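Local structure of oligopeptide-binding protein oppA (Lactococcus lactis, 3DRF) at residues L106-G111 with L219-F224. The protein captures oligopeptides in a voluminous, venus fly-trap-like cavity as the receptor component of the OppABCDF ABC transporter, which takes them up into the cell. Sequence-based numbering, arbitrary orientation.
Sequences LKWSDG and LVTGPF
The methyl CG2 of Thr221 lies over one face of the Trp108 indole, a CH-pi contact with CG2 3.8 Å from the centroid of the six-membered ring and displaced toward the rim at CE3 and CZ3. The two side chains run side by side and point the same way. In Thr221, CG2 stands anti to the carbonyl carbon, and OG1, on the other branch, is hydrogen-bonded to Asp70; Trp108 NE1 is bound in turn by Asp118 of helix 116-127, so both partners of the methyl-indole contact are fixed by carboxylates from outside it. Leu219 also touches the indole, its CB lying 3.9 Å from Trp108 CE3.

Next along the chain, Ser109 grips the backbone of Val220. Its OG, turned between its own backbone N and carbonyl carbon (chi1 52°), accepts a nearly straight hydrogen bond of 3.1 Å from Val220 N. The return bond, from Ser109 N to Val220 O, is short at 2.9 Å but strongly bent, at 116°, and therefore weak; the same carbonyl also receives a CA-H...O contact from Trp108. Beyond the serine, Leu219 CD1 rests against the carboxylate of Asp110, 3.5 Å from OD2, while OD1 bonds to Ser112. At the other end, a water lies within hydrogen-bonding distance of both Lys107 O and Thr221 O, linking the two backbones there.

Trp108 to Gly111 form a type I beta turn, closed by Gly111 N to Trp108 O at 2.9 Å. The contact thus docks this turn, just ahead of helix 116-127, against the loop entering edge strand 224-230 of a mixed five-stranded sheet, a loop-to-loop junction within the periplasmic-binding-protein fold of the solute-binding protein 5 family.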
# COMPACT_ATOMS: atom_id res chain seq x y z
N LEU A 106 27.66 0.18 7.54
CA LEU A 106 26.52 -0.41 6.81
C LEU A 106 27.01 -1.19 5.58
O LEU A 106 27.56 -0.63 4.70
CB LEU A 106 25.52 0.70 6.40
CG LEU A 106 24.28 0.23 5.66
CD1 LEU A 106 23.40 -0.71 6.54
CD2 LEU A 106 23.47 1.48 5.12
N LYS A 107 26.71 -2.47 5.60
CA LYS A 107 27.12 -3.41 4.57
C LYS A 107 25.92 -4.21 4.03
O LYS A 107 24.93 -4.35 4.65
CB LYS A 107 28.17 -4.37 5.18
CG LYS A 107 29.50 -3.69 5.61
CD LYS A 107 30.45 -4.75 6.20
CE LYS A 107 31.71 -4.06 6.65
NZ LYS A 107 32.27 -3.52 5.42
N TRP A 108 26.11 -4.72 2.84
CA TRP A 108 25.27 -5.79 2.28
C TRP A 108 25.66 -7.15 2.90
O TRP A 108 26.72 -7.31 3.49
CB TRP A 108 25.51 -5.90 0.74
CG TRP A 108 25.01 -4.62 0.02
CD1 TRP A 108 25.78 -3.63 -0.46
CD2 TRP A 108 23.64 -4.21 -0.16
NE1 TRP A 108 24.99 -2.63 -0.99
CE2 TRP A 108 23.68 -2.96 -0.79
CE3 TRP A 108 22.41 -4.81 0.10
CZ2 TRP A 108 22.52 -2.29 -1.18
CZ3 TRP A 108 21.25 -4.13 -0.27
CH2 TRP A 108 21.32 -2.86 -0.91
N SER A 109 24.77 -8.13 2.69
CA SER A 109 24.94 -9.45 3.31
C SER A 109 26.08 -10.30 2.67
O SER A 109 26.36 -11.35 3.13
CB SER A 109 23.61 -10.19 3.29
OG SER A 109 23.09 -10.17 1.97
N ASP A 110 26.70 -9.78 1.64
CA ASP A 110 27.93 -10.40 1.08
C ASP A 110 29.19 -9.69 1.62
O ASP A 110 30.26 -10.00 1.17
CB ASP A 110 27.89 -10.38 -0.44
CG ASP A 110 28.11 -9.02 -1.02
OD1 ASP A 110 27.95 -8.03 -0.34
OD2 ASP A 110 28.45 -8.93 -2.20
N GLY A 111 29.03 -8.76 2.57
CA GLY A 111 30.18 -8.04 3.15
C GLY A 111 30.62 -6.76 2.41
O GLY A 111 31.43 -6.02 2.92
N LEU A 219 20.89 -9.71 -2.21
CA LEU A 219 21.59 -9.15 -1.06
C LEU A 219 20.64 -8.27 -0.24
O LEU A 219 19.78 -7.59 -0.78
CB LEU A 219 22.82 -8.30 -1.48
CG LEU A 219 23.85 -9.01 -2.37
CD1 LEU A 219 25.09 -8.10 -2.60
CD2 LEU A 219 24.29 -10.35 -1.69
N VAL A 220 20.86 -8.28 1.07
CA VAL A 220 20.05 -7.47 2.01
C VAL A 220 20.96 -6.84 3.04
O VAL A 220 22.13 -7.08 3.13
CB VAL A 220 18.94 -8.29 2.69
CG1 VAL A 220 18.07 -9.00 1.63
CG2 VAL A 220 19.56 -9.35 3.67
N THR A 221 20.34 -5.97 3.81
CA THR A 221 21.06 -5.16 4.81
C THR A 221 20.58 -5.38 6.29
O THR A 221 21.13 -4.85 7.17
CB THR A 221 20.92 -3.62 4.51
OG1 THR A 221 19.56 -3.20 4.70
CG2 THR A 221 21.42 -3.27 3.09
N GLY A 222 19.54 -6.17 6.47
CA GLY A 222 18.89 -6.30 7.77
C GLY A 222 19.57 -7.30 8.73
O GLY A 222 20.58 -7.86 8.44
N PRO A 223 18.94 -7.52 9.88
CA PRO A 223 19.57 -8.39 10.92
C PRO A 223 19.64 -9.85 10.49
O PRO A 223 20.51 -10.56 10.98
CB PRO A 223 18.68 -8.17 12.18
CG PRO A 223 17.39 -7.53 11.65
CD PRO A 223 17.76 -6.78 10.37
N PHE A 224 18.79 -10.29 9.59
CA PHE A 224 18.82 -11.63 9.01
C PHE A 224 18.98 -11.52 7.49
O PHE A 224 18.68 -10.53 6.90
CB PHE A 224 17.50 -12.41 9.30
CG PHE A 224 17.28 -12.73 10.79
CD1 PHE A 224 17.62 -13.96 11.30
CD2 PHE A 224 16.79 -11.77 11.65
CE1 PHE A 224 17.48 -14.24 12.64
CE2 PHE A 224 16.62 -12.02 13.02
CZ PHE A 224 16.97 -13.28 13.52
O HOH W 1 23.85 -5.39 6.90